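Local coordinates for translation initiation factor eIF2B subunit epsilon (Schizosaccharomyces pombe, PDB 5B04), which acts as a subunit of eIF2B, the complex that catalyses exchange of GDP for GTP on the gamma subunit of eIF2 in translation initiation, at residues A153-V158 / K245-G250; N237-D242 / T253-G258. All blocks are in the same frame, centred on the assembly; numbering follows the deposited sequence.

Both contacts involve helix 243-252 or the loops that flank it, in the part of the chain built around the nucleotidyl transferase-like sheet. In contact 1 the helix itself lies against strand 153-161; in contact 2 the loops that enter and leave the same helix meet each other. Along the chain the order is 153-158, 237-242, 245-250, 253-258, so the segments of the two contacts alternate. Their centres are about 9 Å apart and they touch directly: D246 OD2 receives Q241 N, and G250 O receives L256 N. Strand, helix and flanking loops thus form one continuous piece, packed inward by apolar side chains in contact 1 and joined farther out chiefly by a tyrosine-aspartate hydrogen bond in contact 2.

Contact 1 of 2, residues A153-V158 / K245-G250; sequences AIMTMV and KDFVYG
This is a buried, wholly apolar helix-on-sheet contact, in which I154, M155 and M157 of strand 153-161 meet F247 and V248 of helix 243-252 in the nucleotidyl transferase-like fold. The helix segment runs steeply across the strand segment, their directions 119° apart and their axes 11.1 Å from each other at closest approach. Long side chains cover much of that separation, methionine from the strand and phenylalanine from the helix. M155 extends its CG anti to the backbone N, then bends at chi3 (84°), which sets CE against both helix residues: CE lies 3.7 Å from F247 CE2, at the ring's edge, and 3.8 Å from V248 CG2. The M155 sulfur stands obliquely to the same ring, SD 5.2 Å from the F247 centroid, a Met-aromatic contact made as the two side chains pass alongside, running opposite ways. I154 reaches another part of the rim, its CG2 in the ring plane 3.7 Å from F247 CZ. Its backbone departs from strand geometry (psi -49°), and I154 and its neighbour M155 both set off toward the helix. M157, two residues on, brings SD to 4.1 Å from V248 CG2, which thus meets both methionine ends; a short branched side chain suits a place so close to the helix backbone. The strand is paired with 212-226 and 260-266, and M155 and M157 also rest on I261. F247 meets the ring of F234 from helix 229-236, whose V230 and L233 touch I154, while T156 turns its hydroxyl to H143 and R146 of helix 137-147.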
# COMPACT_ATOMS: atom_id res chain seq x y z
N ALA I 153 34.50 24.64 -50.03
CA ALA I 153 33.21 24.07 -49.66
C ALA I 153 32.14 25.12 -49.88
O ALA I 153 31.97 26.03 -49.07
CB ALA I 153 33.22 23.60 -48.22
N ILE I 154 31.41 25.00 -50.99
CA ILE I 154 30.53 26.06 -51.45
C ILE I 154 29.13 26.04 -50.84
O ILE I 154 28.65 27.05 -50.35
CB ILE I 154 30.41 26.03 -52.98
CG1 ILE I 154 31.78 26.25 -53.62
CG2 ILE I 154 29.43 27.08 -53.47
CD1 ILE I 154 32.48 27.48 -53.09
N MET I 155 28.48 24.88 -50.87
CA MET I 155 27.09 24.81 -50.44
C MET I 155 26.76 23.54 -49.66
O MET I 155 27.25 22.45 -49.96
CB MET I 155 26.17 24.93 -51.67
CG MET I 155 24.71 24.62 -51.42
SD MET I 155 23.68 24.89 -52.88
CE MET I 155 23.89 23.34 -53.75
N THR I 156 25.93 23.69 -48.63
CA THR I 156 25.43 22.56 -47.85
C THR I 156 23.95 22.32 -48.17
O THR I 156 23.11 23.19 -47.96
CB THR I 156 25.58 22.79 -46.34
OG1 THR I 156 26.97 22.82 -46.00
CG2 THR I 156 24.89 21.68 -45.56
N MET I 157 23.65 21.13 -48.68
CA MET I 157 22.29 20.78 -49.06
C MET I 157 21.53 20.11 -47.92
O MET I 157 21.87 18.99 -47.52
CB MET I 157 22.29 19.88 -50.30
CG MET I 157 22.86 20.53 -51.55
SD MET I 157 22.79 19.45 -52.99
CE MET I 157 23.99 18.21 -52.55
N VAL I 158 20.52 20.79 -47.41
CA VAL I 158 19.67 20.23 -46.36
C VAL I 158 18.64 19.27 -46.94
O VAL I 158 17.83 19.66 -47.79
CB VAL I 158 18.95 21.33 -45.56
CG1 VAL I 158 17.90 20.73 -44.64
CG2 VAL I 158 19.95 22.17 -44.77
N LYS I 245 20.61 20.77 -61.65
CA LYS I 245 21.17 20.11 -62.83
C LYS I 245 22.15 21.01 -63.59
O LYS I 245 22.80 20.57 -64.54
CB LYS I 245 20.04 19.65 -63.76
CG LYS I 245 20.46 18.55 -64.74
CD LYS I 245 19.53 17.34 -64.68
CE LYS I 245 18.11 17.74 -64.34
NZ LYS I 245 17.15 16.62 -64.58
N ASP I 246 22.26 22.26 -63.18
CA ASP I 246 23.26 23.15 -63.75
C ASP I 246 24.40 23.38 -62.76
O ASP I 246 25.56 23.13 -63.08
CB ASP I 246 22.64 24.49 -64.16
CG ASP I 246 21.66 24.36 -65.31
OD1 ASP I 246 21.72 23.33 -66.02
OD2 ASP I 246 20.84 25.28 -65.50
N PHE I 247 24.07 23.84 -61.56
CA PHE I 247 25.08 24.15 -60.55
C PHE I 247 25.70 22.89 -59.95
O PHE I 247 26.90 22.66 -60.08
CB PHE I 247 24.50 25.02 -59.44
CG PHE I 247 25.47 25.33 -58.34
CD1 PHE I 247 26.49 26.24 -58.54
CD2 PHE I 247 25.37 24.70 -57.11
CE1 PHE I 247 27.39 26.53 -57.53
CE2 PHE I 247 26.27 24.98 -56.10
CZ PHE I 247 27.28 25.90 -56.30
N VAL I 248 24.87 22.08 -59.28
CA VAL I 248 25.35 20.88 -58.61
C VAL I 248 26.02 19.92 -59.58
O VAL I 248 27.10 19.38 -59.30
CB VAL I 248 24.20 20.14 -57.88
CG1 VAL I 248 24.62 18.74 -57.48
CG2 VAL I 248 23.74 20.94 -56.67
N TYR I 249 25.39 19.70 -60.73
CA TYR I 249 25.98 18.88 -61.79
C TYR I 249 27.35 19.40 -62.17
O TYR I 249 28.31 18.64 -62.28
CB TYR I 249 25.06 18.83 -63.01
CG TYR I 249 25.70 18.21 -64.24
CD1 TYR I 249 25.74 16.83 -64.39
CD2 TYR I 249 26.25 19.00 -65.23
CE1 TYR I 249 26.32 16.26 -65.51
CE2 TYR I 249 26.83 18.44 -66.35
CZ TYR I 249 26.86 17.07 -66.49
OH TYR I 249 27.44 16.50 -67.60
N GLY I 250 27.44 20.71 -62.37
CA GLY I 250 28.69 21.35 -62.76
C GLY I 250 29.77 21.24 -61.71
O GLY I 250 30.95 21.08 -62.03

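Contact 2 of 2, residues N237-D242 / T253-G258; sequences NFDYQD and TSDLLG
Y240 OH donates a 2.6 Å hydrogen bond to D255 OD2, joining the loop before helix 243-252 to the loop after it. They meet tip to tip, the carboxylate plane turned 70° from that of the ring, and the hydroxyl meets OD2 from above the carboxylate plane, 44° out of it. With CG anti to the backbone N (chi1 -171°), the D255 carboxylate carbon is brought to 3.2 Å from Y240 OH. D239 OD2 lies 4.3 Å from D255 OD2, a like-charge approach that the tyrosine's donor hydroxyl would probably ease. A phenylalanine in place of Y240 would probably leave D255 without this donor while still near the charge of D239. Beside the polar pair, the L256 methyl CD1 lies against the flat amide of N237, 3.8 Å from CG. A type I turn from N237 to Y240 folds the first loop, within which N237 CB sits over one face of the Y240 ring, offset toward its rim; R111 of helix 108-115 binds the carbonyl oxygens of both these residues. Leucine suits position 256 because its branched end enters an apolar setting, lying on L233 of helix 229-236 and on F247 and V251 of helix 243-252, whose N-cap is D242.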
# COMPACT_ATOMS: atom_id res chain seq x y z
N ASN I 237 29.69 31.59 -64.10
CA ASN I 237 28.99 30.58 -64.88
C ASN I 237 27.58 31.05 -65.22
O ASN I 237 26.63 30.76 -64.50
CB ASN I 237 28.95 29.25 -64.13
CG ASN I 237 30.33 28.74 -63.77
OD1 ASN I 237 30.96 29.24 -62.85
ND2 ASN I 237 30.79 27.74 -64.51
N PHE I 238 27.48 31.78 -66.33
CA PHE I 238 26.23 32.41 -66.73
C PHE I 238 25.28 31.45 -67.44
O PHE I 238 24.15 31.82 -67.77
CB PHE I 238 26.53 33.61 -67.64
CG PHE I 238 27.61 33.34 -68.65
CD1 PHE I 238 27.30 32.76 -69.87
CD2 PHE I 238 28.93 33.66 -68.39
CE1 PHE I 238 28.28 32.51 -70.81
CE2 PHE I 238 29.92 33.41 -69.32
CZ PHE I 238 29.60 32.83 -70.53
N ASP I 239 25.74 30.23 -67.67
CA ASP I 239 24.92 29.22 -68.33
C ASP I 239 24.06 28.46 -67.33
O ASP I 239 23.18 27.69 -67.71
CB ASP I 239 25.80 28.24 -69.12
CG ASP I 239 26.74 27.46 -68.22
OD1 ASP I 239 27.20 28.03 -67.21
OD2 ASP I 239 27.02 26.29 -68.54
N TYR I 240 24.32 28.68 -66.04
CA TYR I 240 23.61 27.98 -64.98
C TYR I 240 22.26 28.63 -64.67
O TYR I 240 22.19 29.83 -64.39
CB TYR I 240 24.47 27.92 -63.71
CG TYR I 240 25.66 26.99 -63.82
CD1 TYR I 240 25.81 26.14 -64.90
CD2 TYR I 240 26.63 26.96 -62.82
CE1 TYR I 240 26.89 25.29 -65.00
CE2 TYR I 240 27.71 26.12 -62.91
CZ TYR I 240 27.84 25.28 -64.00
OH TYR I 240 28.93 24.44 -64.09
N GLN I 241 21.20 27.83 -64.70
CA GLN I 241 19.86 28.32 -64.44
C GLN I 241 19.17 27.55 -63.31
O GLN I 241 18.45 28.13 -62.51
CB GLN I 241 19.00 28.26 -65.71
CG GLN I 241 19.52 29.13 -66.84
CD GLN I 241 19.62 30.60 -66.46
OE1 GLN I 241 18.84 31.10 -65.65
NE2 GLN I 241 20.59 31.29 -67.05
N ASP I 242 19.39 26.24 -63.27
CA ASP I 242 18.84 25.42 -62.19
C ASP I 242 19.92 25.08 -61.18
O ASP I 242 21.03 24.70 -61.55
CB ASP I 242 18.20 24.15 -62.74
CG ASP I 242 17.60 23.28 -61.65
OD1 ASP I 242 16.97 23.84 -60.73
OD2 ASP I 242 17.76 22.04 -61.71
N THR I 253 30.84 17.51 -61.79
CA THR I 253 31.52 17.14 -63.03
C THR I 253 32.73 18.03 -63.27
O THR I 253 33.38 17.96 -64.32
CB THR I 253 30.58 17.21 -64.25
OG1 THR I 253 31.15 16.48 -65.35
CG2 THR I 253 30.34 18.66 -64.67
N SER I 254 33.03 18.87 -62.27
CA SER I 254 34.16 19.79 -62.30
C SER I 254 34.04 20.83 -63.42
O SER I 254 35.05 21.38 -63.87
CB SER I 254 35.48 19.03 -62.44
OG SER I 254 35.68 18.14 -61.35
N ASP I 255 32.82 21.10 -63.86
CA ASP I 255 32.57 22.23 -64.75
C ASP I 255 32.91 23.49 -63.97
O ASP I 255 33.54 24.41 -64.49
CB ASP I 255 31.12 22.26 -65.23
CG ASP I 255 30.88 23.28 -66.33
OD1 ASP I 255 31.84 23.60 -67.06
OD2 ASP I 255 29.74 23.77 -66.45
N LEU I 256 32.60 23.49 -62.69
CA LEU I 256 33.05 24.55 -61.82
C LEU I 256 34.21 23.97 -61.07
O LEU I 256 34.06 23.00 -60.36
CB LEU I 256 31.95 24.95 -60.86
CG LEU I 256 32.18 26.17 -60.00
CD1 LEU I 256 32.40 27.37 -60.88
CD2 LEU I 256 31.01 26.42 -59.08
N LEU I 257 35.38 24.55 -61.21
CA LEU I 257 36.58 23.91 -60.74
C LEU I 257 36.67 23.71 -59.26
O LEU I 257 36.36 24.60 -58.48
CB LEU I 257 37.77 24.75 -61.16
CG LEU I 257 38.46 24.32 -62.44
CD1 LEU I 257 37.75 24.90 -63.65
CD2 LEU I 257 39.90 24.77 -62.39
N GLY I 258 37.11 22.54 -58.86
CA GLY I 258 37.66 22.34 -57.54
C GLY I 258 36.81 22.79 -56.38
O GLY I 258 37.31 23.40 -55.46